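Local coordinates for halotolerant alpha-type carbonic anhydrase (dCA II) (Dunaliella salina, PDB 1Y7W), which probably catalyses the reversible hydration of carbon dioxide to bicarbonate as a zinc-dependent, salt-tolerant alpha-type carbonic anhydrase, at residues D86-T91 / D106-N111; N92-L97 / G205-N210; F129-F134 / K257-V262; S221-G226 / F245-E250. All coordinates share one frame; numbering follows the deposited sequence. Where two conformers were deposited one is given.

Interaction 1: residues D86-T91 / D106-N111; sequences DGITLT and DQPAAN. With NA (sodium ion), chain C.
Thr-91 and Asp-106 meet where two oppositely running segments come together at one end, and their side chains cross at about a right angle. The firm bond here is between backbones: Asp-106 N donates to Thr-91 O over 2.8 Å, nearly straight at 174°. Thr-91 OG1 reaches Asp-106 OD1 only weakly, and doubtfully, because the threonine has a second conformer; the other carboxylate oxygen, OD2, is held by Asn-92 ND2. Beside this joint, water 3 accepts from Thr-91 N and donates to Asp-106 O at 2.7 Å. Further along, Pro-108 brings CG to 4.1 Å from Leu-90 CD2, with Ile-88 CG2 also against Pro-108 CG. The contact thus lays the loop between strands 103-104 and 114-117 of the carbonic anhydrase fold over segment 86-91, where Ile-88, just before strand 89-90, and Leu-90 within it also touch Val-213 of helix 213-217. In Ile-88, CG1 lies anti to the carbonyl carbon (chi1 -72°), and CD1 beyond it ends 3.8 Å from Ala-110 O, with Asn-111 O as near. The amide of Asn-111 is laid against Asp-86, its OD1 3.1 Å from Asp-86 CB. Asn-111 ND2 donates to water 1 at 3.2 Å, which in turn donates weakly to Gly-87 O. That carbonyl binds the sodium ion at 2.4 Å, alongside Gly-82 O, Gln-84 O and waters 2 and 4.

Interaction 2: residues N92-L97 / G205-N210; sequences NAKVDL and GVSIDN
Val-95 faces both Gly-205 and Val-206, a G1 beta bulge in the antiparallel pairing of strand 94-95 with the outer strand 206-207. Two backbone bonds define the pair: Val-95 N to Val-206 O at 2.9 Å, and Val-206 N to Val-95 O at 3.0 Å. Gly-205 takes the bulge position with a positive phi of 63°, and its N donates to Asp-96 OD1 at 2.9 Å, meeting that oxygen nearly along its C-O bond. The extended aliphatic part of Lys-94 runs past the Gly-205 carbonyl. On the face carrying the valines, Val-95 CG1 meets Ile-208 CG2 at 3.7 Å, the two side chains crossing at about a right angle; Leu-97 CG likewise touches Val-206 CG2. Past the regular pairing, Ile-208 N bonds to Ala-93 O at 3.1 Å from 46° above the carbonyl plane. Water 6 accepts from Ala-93 N and lies near Ile-208 O and Asn-210 OD1, with more acceptors about it than its protons can serve. At the far end Asn-92 N gives Asn-210 OD1 a bent bond of 3.2 Å, 140° at the hydrogen. Behind this first shell, Ile-190 of helix 181-195 packs on Val-95 and Leu-97, and Gln-189 OE1 of the same helix accepts from Asp-209 N.

Interaction 3: residues F129-F134 / K257-V262; sequences FHFHHF and KLFVDV. With ZN (zinc ion), chain D.
On the zinc-bearing strand 120-133, Phe-131 and His-133 turn toward Phe-259 of helix 253-266, and the three side chains form an aromatic cluster. A chi1 of -64° sets Phe-259 CG anti to its carbonyl carbon, 3.8 Å from His-133 CB. Phe-259 CB sits over one face of the His-133 imidazole, 4.1 Å from the ring centroid, as a CH-pi contact. The two rings are nearly parallel, at 24°, but slid apart with little overlap, and His-133 CD2 comes within 3.4 Å of Phe-259 CD2. At its outer end Phe-259 leans over one face of Phe-131, with CE2 3.8 Å from Phe-131 CG and the planes inclined at 55°. In the alpha carbonic anhydrase fold this strand alternates its duties: while those residues meet the helix, His-130 and His-132 bind zinc through NE2, at 2.0 Å and 2.1 Å respectively. His-150 ND1 and water 7 are further ligands, and second-shell acceptors hold the metal-binding imidazoles, Gln-128 OE1 for His-130 ND1 and Asn-274 O for His-132 ND1. Both nitrogens of the buried His-133 ring have partners, ND1 with Val-272 O and NE2 with Gly-100 N. Just past the strand, Phe-134 CZ comes against Val-260 CG2 at a distance, 3.2 Å, too short to be read closely, the side chains crossing at about a right angle.

Interaction 4: residues S221-G226 / F245-E250; sequences SLKYAG and FTTPRE
Tyr-224 CB stands almost exactly over the centre of the Phe-245 ring, 3.8 Å from its centroid and only 5° off the ring normal. This CH-pi contact arises in an antiparallel non-hydrogen-bonded pair so close that Tyr-224 CA and Phe-245 CA are 4.0 Å apart. Tyr-224 CG is set between its own N and carbonyl carbon (chi1 76°). The tyrosine and phenylalanine rings are oblique to each other; the phenol stacks instead on Tyr-289, and its OH is bonded to Val-73 N. Ser-221 O lies near the plane of the Phe-245 ring, 3.8 Å from CD1, while Leu-222 O approaches CE1 obliquely.

Lys-223 O gathers several partners. Thr-246 N donates to it at 3.1 Å and 162°, the CA-H of Phe-245 points to it as well, and water 8 adds a bond of 2.7 Å. The same water donates to Ser-221 O at 2.9 Å and accepts from Thr-247 N at 3.0 Å, joining the two segments where they have begun to separate. Thr-246 OG1 has a partner of its own in Tyr-291 OH. Nearby, Ser-221 CB packs against Thr-247 OG1, and Ser-221 OG accepts from Lys-223 N at 3.0 Å, which shapes 221-223 as an ST turn. This turn leads into the first strand of the beta hairpin formed by 224-229 and 240-251, two neighbouring strands of the large mixed sheet at the heart of the carbonic anhydrase fold.

How the interactions relate
The metals mark two poles of the set. Interaction 1 supplies a sodium ligand and interaction 3 two of the zinc ligands, with contact centres about 25 Å apart, yet the two still meet where Leu-90 CD1 touches Phe-129 CE2 at 3.9 Å. Interaction 2 links to both: its Asn-210 OD1 packs 3.3 Å from Thr-91 CA of interaction 1, and Leu-97 C packs 3.3 Å from Val-262 CG1 of interaction 3. Interaction 4 touches none of them. It is nested within the chain loop that interaction 3 closes and shares its large sheet, and the Phe-245 side chain remains about 13 Å from the zinc.

Interaction 1: residues D86-T91 / D106-N111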
loop_
_atom_site.group_PDB
_atom_site.type_symbol
_atom_site.label_atom_id
_atom_site.label_comp_id
_atom_site.label_asym_id
_atom_site.label_seq_id
_atom_site.Cartn_x
_atom_site.Cartn_y
_atom_site.Cartn_z
ATOM N N ASP A 86 20.066 -8.541 10.580
ATOM C CA ASP A 86 19.716 -8.092 9.235
ATOM C C ASP A 86 18.218 -8.045 9.030
ATOM O O ASP A 86 17.737 -8.302 7.916
ATOM C CB ASP A 86 20.373 -8.973 8.176
ATOM C CG ASP A 86 20.478 -10.367 8.616
ATOM O OD1 ASP A 86 19.567 -10.776 9.381
ATOM O OD2 ASP A 86 21.483 -11.035 8.222
ATOM N N GLY A 87 17.502 -7.745 10.109
ATOM C CA GLY A 87 16.037 -7.656 10.057
ATOM C C GLY A 87 15.686 -6.194 10.231
ATOM O O GLY A 87 16.297 -5.489 11.035
ATOM N N ILE A 88 14.699 -5.713 9.471
ATOM C CA ILE A 88 14.329 -4.311 9.521
ATOM C C ILE A 88 13.256 -3.976 10.547
ATOM O O ILE A 88 12.205 -4.657 10.625
ATOM C CB ILE A 88 13.820 -3.833 8.093
ATOM C CG1 ILE A 88 15.023 -3.741 7.124
ATOM C CG2 ILE A 88 13.174 -2.432 8.198
ATOM C CD1 ILE A 88 14.693 -3.245 5.692
ATOM N N THR A 89 13.504 -2.922 11.324
ATOM C CA THR A 89 12.487 -2.425 12.260
ATOM C C THR A 89 12.228 -0.997 11.850
ATOM O O THR A 89 13.155 -0.211 11.729
ATOM C CB THR A 89 12.970 -2.409 13.711
ATOM O OG1 THR A 89 13.250 -3.764 14.111
ATOM C CG2 THR A 89 11.832 -1.794 14.611
ATOM N N LEU A 90 10.961 -0.637 11.636
ATOM C CA LEU A 90 10.611 0.735 11.263
ATOM C C LEU A 90 10.678 1.507 12.581
ATOM O O LEU A 90 9.943 1.217 13.515
ATOM C CB LEU A 90 9.188 0.750 10.698
ATOM C CG LEU A 90 9.045 -0.147 9.454
ATOM C CD1 LEU A 90 7.657 0.094 8.901
ATOM C CD2 LEU A 90 10.102 0.180 8.401
ATOM N N THR A 91 11.549 2.503 12.624
ATOM C CA THR A 91 11.751 3.254 13.851
ATOM C C THR A 91 11.271 4.710 13.802
ATOM O O THR A 91 11.173 5.297 12.724
ATOM C CB THR A 91 13.255 3.207 14.235
ATOM O OG1 THR A 91 13.975 4.093 13.389
ATOM C CG2 THR A 91 13.802 1.803 14.085
ATOM N N ASP A 106 11.667 6.573 10.235
ATOM C CA ASP A 106 12.999 6.899 9.775
ATOM C C ASP A 106 13.299 6.015 8.555
ATOM O O ASP A 106 12.937 4.836 8.545
ATOM C CB ASP A 106 13.985 6.599 10.887
ATOM C CG ASP A 106 13.904 7.592 12.017
ATOM O OD1 ASP A 106 14.331 7.223 13.129
ATOM O OD2 ASP A 106 13.418 8.713 11.788
ATOM N N GLN A 107 13.936 6.558 7.531
ATOM C CA GLN A 107 14.237 5.719 6.353
ATOM C C GLN A 107 15.210 4.599 6.642
ATOM O O GLN A 107 16.315 4.842 7.157
ATOM C CB GLN A 107 14.821 6.549 5.232
ATOM C CG GLN A 107 13.820 6.887 4.154
ATOM C CD GLN A 107 14.409 7.852 3.107
ATOM O OE1 GLN A 107 13.687 8.732 2.584
ATOM N NE2 GLN A 107 15.723 7.687 2.794
ATOM N N PRO A 108 14.815 3.348 6.358
ATOM C CA PRO A 108 15.725 2.230 6.599
ATOM C C PRO A 108 16.968 2.425 5.686
ATOM O O PRO A 108 16.873 2.944 4.585
ATOM C CB PRO A 108 14.910 0.990 6.177
ATOM C CG PRO A 108 13.520 1.393 6.408
ATOM C CD PRO A 108 13.476 2.869 5.981
ATOM N N ALA A 109 18.128 1.966 6.134
ATOM C CA ALA A 109 19.331 2.153 5.316
ATOM C C ALA A 109 20.190 0.901 5.204
ATOM O O ALA A 109 21.266 0.941 4.579
ATOM C CB ALA A 109 20.198 3.361 5.869
ATOM N N ALA A 110 19.742 -0.203 5.794
ATOM C CA ALA A 110 20.503 -1.441 5.716
ATOM C C ALA A 110 19.610 -2.608 5.341
ATOM O O ALA A 110 18.419 -2.557 5.594
ATOM C CB ALA A 110 21.171 -1.748 7.070
ATOM N N ASN A 111 20.195 -3.652 4.758
ATOM C CA ASN A 111 19.430 -4.853 4.420
ATOM C C ASN A 111 18.232 -4.541 3.558
ATOM O O ASN A 111 17.198 -5.186 3.660
ATOM C CB ASN A 111 18.983 -5.539 5.706
ATOM C CG ASN A 111 20.157 -5.887 6.593
ATOM O OD1 ASN A 111 21.007 -6.671 6.178
ATOM N ND2 ASN A 111 20.229 -5.296 7.806
HETATM NA NA NA C . 17.044 -5.491 13.304
HETATM O O HOH W 1 18.234 -3.357 9.420
HETATM O O HOH W 2 16.170 -3.507 13.635
HETATM O O HOH W 3 13.182 2.894 10.359
HETATM O O HOH W 4 18.914 -4.556 12.444
#

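Interaction 2: residues N92-L97 / G205-N210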
loop_
_atom_site.group_PDB
_atom_site.type_symbol
_atom_site.label_atom_id
_atom_site.label_comp_id
_atom_site.label_asym_id
_atom_site.label_seq_id
_atom_site.Cartn_x
_atom_site.Cartn_y
_atom_site.Cartn_z
ATOM N N ASN A 92 10.969 5.281 14.980
ATOM C CA ASN A 92 10.481 6.667 15.063
ATOM C C ASN A 92 9.201 6.709 14.152
ATOM O O ASN A 92 9.003 7.623 13.352
ATOM C CB ASN A 92 11.550 7.667 14.570
ATOM C CG ASN A 92 11.096 9.130 14.674
ATOM O OD1 ASN A 92 10.174 9.462 15.440
ATOM N ND2 ASN A 92 11.756 10.027 13.916
ATOM N N ALA A 93 8.395 5.662 14.268
ATOM C CA ALA A 93 7.176 5.551 13.485
ATOM C C ALA A 93 6.125 6.604 13.941
ATOM O O ALA A 93 6.074 6.993 15.109
ATOM C CB ALA A 93 6.616 4.135 13.638
ATOM N N LYS A 94 5.332 7.087 12.986
ATOM C CA LYS A 94 4.292 8.095 13.224
ATOM C C LYS A 94 3.072 7.759 12.311
ATOM O O LYS A 94 3.224 7.178 11.226
ATOM C CB LYS A 94 4.835 9.466 12.871
ATOM C CG LYS A 94 6.064 9.812 13.723
ATOM C CD LYS A 94 6.669 11.139 13.348
ATOM C CE LYS A 94 7.760 11.444 14.409
ATOM N NZ LYS A 94 8.460 12.775 14.223
ATOM N N VAL A 95 1.872 8.083 12.762
ATOM C CA VAL A 95 0.702 7.771 11.938
ATOM C C VAL A 95 -0.100 9.070 11.730
ATOM O O VAL A 95 -0.068 9.974 12.582
ATOM C CB VAL A 95 -0.138 6.676 12.610
ATOM C CG1 VAL A 95 -0.614 7.140 13.985
ATOM C CG2 VAL A 95 -1.342 6.311 11.729
ATOM N N ASP A 96 -0.739 9.199 10.571
ATOM C CA ASP A 96 -1.560 10.382 10.323
ATOM C C ASP A 96 -2.989 9.951 10.709
ATOM O O ASP A 96 -3.502 8.892 10.247
ATOM C CB ASP A 96 -1.500 10.794 8.833
ATOM C CG ASP A 96 -0.153 11.472 8.435
ATOM O OD1 ASP A 96 0.709 11.705 9.327
ATOM O OD2 ASP A 96 0.010 11.766 7.212
ATOM N N LEU A 97 -3.634 10.744 11.567
ATOM C CA LEU A 97 -4.973 10.389 11.976
ATOM C C LEU A 97 -6.025 10.955 11.012
ATOM O O LEU A 97 -6.743 11.917 11.322
ATOM C CB LEU A 97 -5.226 10.872 13.416
ATOM C CG LEU A 97 -4.313 10.186 14.438
ATOM C CD1 LEU A 97 -4.770 10.604 15.881
ATOM C CD2 LEU A 97 -4.361 8.620 14.259
ATOM N N GLY A 205 1.415 12.793 11.906
ATOM C CA GLY A 205 2.702 12.497 12.532
ATOM C C GLY A 205 2.685 12.190 14.017
ATOM O O GLY A 205 3.604 12.567 14.747
ATOM N N VAL A 206 1.641 11.500 14.460
ATOM C CA VAL A 206 1.435 11.093 15.844
ATOM C C VAL A 206 2.346 9.883 16.151
ATOM O O VAL A 206 2.315 8.878 15.464
ATOM C CB VAL A 206 -0.075 10.695 16.020
ATOM C CG1 VAL A 206 -0.375 10.062 17.419
ATOM C CG2 VAL A 206 -0.931 11.959 15.724
ATOM N N SER A 207 3.155 9.965 17.198
ATOM C CA SER A 207 4.065 8.856 17.509
ATOM C C SER A 207 3.433 7.556 17.887
ATOM O O SER A 207 2.495 7.532 18.662
ATOM C CB SER A 207 5.017 9.271 18.632
ATOM O OG SER A 207 5.838 10.313 18.124
ATOM N N ILE A 208 3.940 6.462 17.322
ATOM C CA ILE A 208 3.464 5.168 17.688
ATOM C C ILE A 208 4.731 4.299 17.871
ATOM O O ILE A 208 5.830 4.760 17.553
ATOM C CB ILE A 208 2.525 4.572 16.626
ATOM C CG1 ILE A 208 3.198 4.621 15.266
ATOM C CG2 ILE A 208 1.174 5.296 16.662
ATOM C CD1 ILE A 208 2.498 3.725 14.205
ATOM N N ASP A 209 4.562 3.098 18.398
ATOM C CA ASP A 209 5.664 2.198 18.688
ATOM C C ASP A 209 6.369 1.733 17.427
ATOM O O ASP A 209 5.780 1.731 16.339
ATOM C CB ASP A 209 5.197 0.919 19.404
ATOM C CG ASP A 209 4.657 1.163 20.802
ATOM O OD1 ASP A 209 4.950 2.197 21.406
ATOM O OD2 ASP A 209 3.931 0.270 21.286
ATOM N N ASN A 210 7.609 1.280 17.604
ATOM C CA ASN A 210 8.387 0.776 16.489
ATOM C C ASN A 210 7.705 -0.434 15.919
ATOM O O ASN A 210 6.960 -1.127 16.613
ATOM C CB ASN A 210 9.762 0.390 16.953
ATOM C CG ASN A 210 10.590 1.581 17.309
ATOM O OD1 ASN A 210 10.378 2.709 16.799
ATOM N ND2 ASN A 210 11.576 1.342 18.175
HETATM O O HOH W 5 7.669 7.836 16.968
HETATM O O HOH W 6 8.468 4.579 17.016
#

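Interaction 3: residues F129-F134 / K257-V262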
loop_
_atom_site.group_PDB
_atom_site.type_symbol
_atom_site.label_atom_id
_atom_site.label_comp_id
_atom_site.label_asym_id
_atom_site.label_seq_id
_atom_site.Cartn_x
_atom_site.Cartn_y
_atom_site.Cartn_z
ATOM N N PHE A 129 3.805 3.566 4.756
ATOM C CA PHE A 129 2.833 2.547 4.373
ATOM C C PHE A 129 1.470 3.157 4.666
ATOM O O PHE A 129 1.351 4.107 5.471
ATOM C CB PHE A 129 3.054 1.154 5.008
ATOM C CG PHE A 129 2.877 1.074 6.509
ATOM C CD1 PHE A 129 1.618 1.044 7.086
ATOM C CD2 PHE A 129 3.984 0.865 7.333
ATOM C CE1 PHE A 129 1.442 0.791 8.466
ATOM C CE2 PHE A 129 3.821 0.609 8.702
ATOM C CZ PHE A 129 2.554 0.566 9.262
ATOM N N HIS A 130 0.420 2.690 3.992
ATOM C CA HIS A 130 -0.903 3.308 4.250
ATOM C C HIS A 130 -1.975 2.252 3.964
ATOM O O HIS A 130 -1.656 1.137 3.510
ATOM C CB HIS A 130 -1.138 4.581 3.391
ATOM C CG HIS A 130 -1.051 4.325 1.912
ATOM N ND1 HIS A 130 0.116 4.466 1.180
ATOM C CD2 HIS A 130 -1.972 3.860 1.052
ATOM C CE1 HIS A 130 -0.096 4.085 -0.074
ATOM N NE2 HIS A 130 -1.356 3.711 -0.180
ATOM N N PHE A 131 -3.222 2.623 4.166
ATOM C CA PHE A 131 -4.284 1.626 4.012
ATOM C C PHE A 131 -5.422 2.049 3.079
ATOM O O PHE A 131 -5.716 3.242 2.935
ATOM C CB PHE A 131 -4.951 1.343 5.373
ATOM C CG PHE A 131 -4.028 0.771 6.428
ATOM C CD1 PHE A 131 -3.298 1.610 7.264
ATOM C CD2 PHE A 131 -3.897 -0.612 6.566
ATOM C CE1 PHE A 131 -2.448 1.065 8.213
ATOM C CE2 PHE A 131 -3.054 -1.183 7.506
ATOM C CZ PHE A 131 -2.316 -0.338 8.337
ATOM N N HIS A 132 -6.082 1.046 2.502
ATOM C CA HIS A 132 -7.289 1.309 1.683
ATOM C C HIS A 132 -8.276 0.458 2.497
ATOM O O HIS A 132 -8.121 -0.767 2.598
ATOM C CB HIS A 132 -7.068 0.843 0.243
ATOM C CG HIS A 132 -6.069 1.702 -0.475
ATOM N ND1 HIS A 132 -6.409 2.911 -1.033
ATOM C CD2 HIS A 132 -4.716 1.603 -0.584
ATOM C CE1 HIS A 132 -5.317 3.519 -1.483
ATOM N NE2 HIS A 132 -4.279 2.748 -1.217
ATOM N N HIS A 133 -9.229 1.163 3.125
ATOM C CA HIS A 133 -10.151 0.546 4.071
ATOM C C HIS A 133 -11.591 0.349 3.614
ATOM O O HIS A 133 -12.146 1.165 2.876
ATOM C CB HIS A 133 -10.097 1.297 5.447
ATOM C CG HIS A 133 -9.789 2.789 5.366
ATOM N ND1 HIS A 133 -10.707 3.744 4.987
ATOM C CD2 HIS A 133 -8.655 3.475 5.670
ATOM C CE1 HIS A 133 -10.159 4.948 5.067
ATOM N NE2 HIS A 133 -8.910 4.809 5.481
ATOM N N PHE A 134 -12.153 -0.763 4.098
ATOM C CA PHE A 134 -13.490 -1.251 3.816
ATOM C C PHE A 134 -13.635 -1.975 2.483
ATOM O O PHE A 134 -14.358 -2.971 2.400
ATOM C CB PHE A 134 -14.506 -0.161 4.020
ATOM C CG PHE A 134 -14.681 0.150 5.486
ATOM C CD1 PHE A 134 -15.361 -0.749 6.327
ATOM C CD2 PHE A 134 -14.039 1.241 6.065
ATOM C CE1 PHE A 134 -15.368 -0.534 7.719
ATOM C CE2 PHE A 134 -14.048 1.447 7.425
ATOM C CZ PHE A 134 -14.707 0.569 8.252
ATOM N N LYS A 257 -13.457 -0.535 12.815
ATOM C CA LYS A 257 -14.051 0.686 13.339
ATOM C C LYS A 257 -13.008 1.787 13.518
ATOM O O LYS A 257 -13.329 2.968 13.382
ATOM C CB LYS A 257 -14.748 0.419 14.698
ATOM C CG LYS A 257 -15.267 1.705 15.410
ATOM C CD LYS A 257 -16.439 1.389 16.392
ATOM C CE LYS A 257 -16.839 2.637 17.223
ATOM N NZ LYS A 257 -15.674 3.116 18.003
ATOM N N LEU A 258 -11.759 1.407 13.788
ATOM C CA LEU A 258 -10.702 2.419 13.960
ATOM C C LEU A 258 -10.640 3.326 12.707
ATOM O O LEU A 258 -10.516 4.550 12.821
ATOM C CB LEU A 258 -9.333 1.749 14.147
ATOM C CG LEU A 258 -8.092 2.679 14.021
ATOM C CD1 LEU A 258 -7.993 3.525 15.295
ATOM C CD2 LEU A 258 -6.815 1.870 13.884
ATOM N N PHE A 259 -10.707 2.713 11.521
ATOM C CA PHE A 259 -10.631 3.478 10.278
ATOM C C PHE A 259 -11.762 4.473 10.095
ATOM O O PHE A 259 -11.540 5.599 9.610
ATOM C CB PHE A 259 -10.498 2.518 9.076
ATOM C CG PHE A 259 -9.222 1.721 9.117
ATOM C CD1 PHE A 259 -9.215 0.381 9.462
ATOM C CD2 PHE A 259 -8.007 2.354 8.856
ATOM C CE1 PHE A 259 -8.030 -0.329 9.545
ATOM C CE2 PHE A 259 -6.807 1.657 8.930
ATOM C CZ PHE A 259 -6.822 0.302 9.276
ATOM N N VAL A 260 -12.973 4.086 10.485
ATOM C CA VAL A 260 -14.096 5.022 10.394
ATOM C C VAL A 260 -13.939 6.166 11.397
ATOM O O VAL A 260 -14.098 7.354 11.075
ATOM C CB VAL A 260 -15.446 4.340 10.741
ATOM C CG1 VAL A 260 -16.586 5.298 10.424
ATOM C CG2 VAL A 260 -15.587 3.117 10.021
ATOM N N ASP A 261 -13.653 5.802 12.644
ATOM C CA ASP A 261 -13.488 6.812 13.675
ATOM C C ASP A 261 -12.454 7.892 13.285
ATOM O O ASP A 261 -12.702 9.092 13.390
ATOM C CB ASP A 261 -13.090 6.145 14.988
ATOM C CG ASP A 261 -14.254 5.353 15.645
ATOM O OD1 ASP A 261 -13.941 4.584 16.568
ATOM O OD2 ASP A 261 -15.456 5.480 15.245
ATOM N N VAL A 262 -11.293 7.446 12.835
ATOM C CA VAL A 262 -10.216 8.317 12.438
ATOM C C VAL A 262 -10.571 9.081 11.182
ATOM O O VAL A 262 -10.412 10.318 11.111
ATOM C CB VAL A 262 -8.934 7.433 12.213
ATOM C CG1 VAL A 262 -7.778 8.252 11.575
ATOM C CG2 VAL A 262 -8.520 6.845 13.602
HETATM ZN ZN ZN D . -2.271 2.807 -1.702
HETATM O O HOH W 7 -2.453 4.202 -2.997
#

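Interaction 4: residues S221-G226 / F245-E250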
loop_
_atom_site.group_PDB
_atom_site.type_symbol
_atom_site.label_atom_id
_atom_site.label_comp_id
_atom_site.label_asym_id
_atom_site.label_seq_id
_atom_site.Cartn_x
_atom_site.Cartn_y
_atom_site.Cartn_z
ATOM N N SER A 221 2.660 -16.296 4.277
ATOM C CA SER A 221 3.272 -16.956 3.133
ATOM C C SER A 221 3.858 -15.865 2.261
ATOM O O SER A 221 3.381 -14.721 2.265
ATOM C CB SER A 221 2.227 -17.786 2.373
ATOM O OG SER A 221 2.537 -17.866 1.004
ATOM N N LEU A 222 4.923 -16.189 1.553
ATOM C CA LEU A 222 5.555 -15.185 0.715
ATOM C C LEU A 222 4.979 -15.231 -0.684
ATOM O O LEU A 222 5.478 -14.548 -1.564
ATOM C CB LEU A 222 7.051 -15.421 0.625
ATOM C CG LEU A 222 7.752 -15.245 1.973
ATOM C CD1 LEU A 222 9.246 -15.411 1.750
ATOM C CD2 LEU A 222 7.440 -13.881 2.556
ATOM N N LYS A 223 3.939 -16.038 -0.901
ATOM C CA LYS A 223 3.352 -16.094 -2.249
ATOM C C LYS A 223 2.832 -14.734 -2.708
ATOM O O LYS A 223 2.053 -14.115 -2.006
ATOM C CB LYS A 223 2.168 -17.073 -2.284
ATOM C CG LYS A 223 2.640 -18.529 -2.297
ATOM C CD LYS A 223 1.448 -19.541 -2.334
ATOM C CE LYS A 223 0.725 -19.633 -0.984
ATOM N NZ LYS A 223 -0.137 -20.922 -0.803
ATOM N N TYR A 224 3.228 -14.271 -3.880
ATOM C CA TYR A 224 2.669 -13.011 -4.355
ATOM C C TYR A 224 2.571 -12.922 -5.884
ATOM O O TYR A 224 3.254 -13.632 -6.625
ATOM C CB TYR A 224 3.492 -11.811 -3.815
ATOM C CG TYR A 224 4.832 -11.536 -4.491
ATOM C CD1 TYR A 224 6.022 -12.051 -3.971
ATOM C CD2 TYR A 224 4.914 -10.719 -5.617
ATOM C CE1 TYR A 224 7.287 -11.764 -4.555
ATOM C CE2 TYR A 224 6.188 -10.415 -6.224
ATOM C CZ TYR A 224 7.355 -10.950 -5.682
ATOM O OH TYR A 224 8.601 -10.732 -6.274
ATOM N N ALA A 225 1.768 -11.971 -6.335
ATOM C CA ALA A 225 1.571 -11.733 -7.752
ATOM C C ALA A 225 2.292 -10.406 -8.057
ATOM O O ALA A 225 2.039 -9.420 -7.385
ATOM C CB ALA A 225 0.088 -11.581 -8.039
ATOM N N GLY A 226 3.140 -10.381 -9.067
ATOM C CA GLY A 226 3.827 -9.154 -9.411
ATOM C C GLY A 226 3.472 -8.681 -10.821
ATOM O O GLY A 226 3.289 -9.491 -11.717
ATOM N N PHE A 245 0.667 -9.747 -2.250
ATOM C CA PHE A 245 0.689 -11.038 -1.558
ATOM C C PHE A 245 -0.688 -11.637 -1.575
ATOM O O PHE A 245 -1.620 -10.987 -1.223
ATOM C CB PHE A 245 1.207 -10.837 -0.134
ATOM C CG PHE A 245 2.667 -10.549 -0.130
ATOM C CD1 PHE A 245 3.579 -11.554 0.194
ATOM C CD2 PHE A 245 3.145 -9.327 -0.638
ATOM C CE1 PHE A 245 4.979 -11.364 0.024
ATOM C CE2 PHE A 245 4.529 -9.105 -0.828
ATOM C CZ PHE A 245 5.452 -10.136 -0.485
ATOM N N THR A 246 -0.770 -12.912 -1.914
ATOM C CA THR A 246 -2.062 -13.562 -2.039
ATOM C C THR A 246 -2.606 -14.264 -0.790
ATOM O O THR A 246 -3.735 -14.670 -0.797
ATOM C CB THR A 246 -2.015 -14.498 -3.296
ATOM O OG1 THR A 246 -0.905 -15.385 -3.199
ATOM C CG2 THR A 246 -1.836 -13.637 -4.557
ATOM N N THR A 247 -1.824 -14.381 0.276
ATOM C CA THR A 247 -2.309 -14.958 1.517
ATOM C C THR A 247 -2.640 -13.780 2.410
ATOM O O THR A 247 -1.772 -12.958 2.736
ATOM C CB THR A 247 -1.229 -15.773 2.208
ATOM O OG1 THR A 247 -0.761 -16.790 1.311
ATOM C CG2 THR A 247 -1.774 -16.378 3.490
ATOM N N PRO A 248 -3.902 -13.672 2.825
ATOM C CA PRO A 248 -4.257 -12.540 3.682
ATOM C C PRO A 248 -3.978 -12.670 5.169
ATOM O O PRO A 248 -3.728 -13.766 5.692
ATOM C CB PRO A 248 -5.766 -12.356 3.433
ATOM C CG PRO A 248 -6.241 -13.744 3.057
ATOM C CD PRO A 248 -5.076 -14.499 2.444
ATOM N N ARG A 249 -3.916 -11.517 5.818
ATOM C CA ARG A 249 -3.865 -11.469 7.281
ATOM C C ARG A 249 -5.351 -11.473 7.684
ATOM O O ARG A 249 -6.203 -11.681 6.812
ATOM C CB ARG A 249 -3.213 -10.177 7.747
ATOM C CG ARG A 249 -1.698 -10.384 7.908
ATOM C CD ARG A 249 -1.033 -9.085 8.368
ATOM N NE ARG A 249 0.374 -9.342 8.649
ATOM C CZ ARG A 249 0.840 -9.784 9.813
ATOM N NH1 ARG A 249 2.156 -9.999 9.939
ATOM N NH2 ARG A 249 0.017 -9.963 10.863
ATOM N N GLU A 250 -5.662 -11.229 8.959
ATOM C CA GLU A 250 -7.052 -11.242 9.422
ATOM C C GLU A 250 -7.454 -9.967 10.106
ATOM O O GLU A 250 -6.641 -9.332 10.696
ATOM C CB GLU A 250 -7.266 -12.434 10.392
ATOM C CG GLU A 250 -7.034 -13.771 9.673
ATOM C CD GLU A 250 -7.213 -14.996 10.567
ATOM O OE1 GLU A 250 -6.808 -16.085 10.101
ATOM O OE2 GLU A 250 -7.753 -14.868 11.703
HETATM O O HOH W 8 1.130 -14.470 0.461
#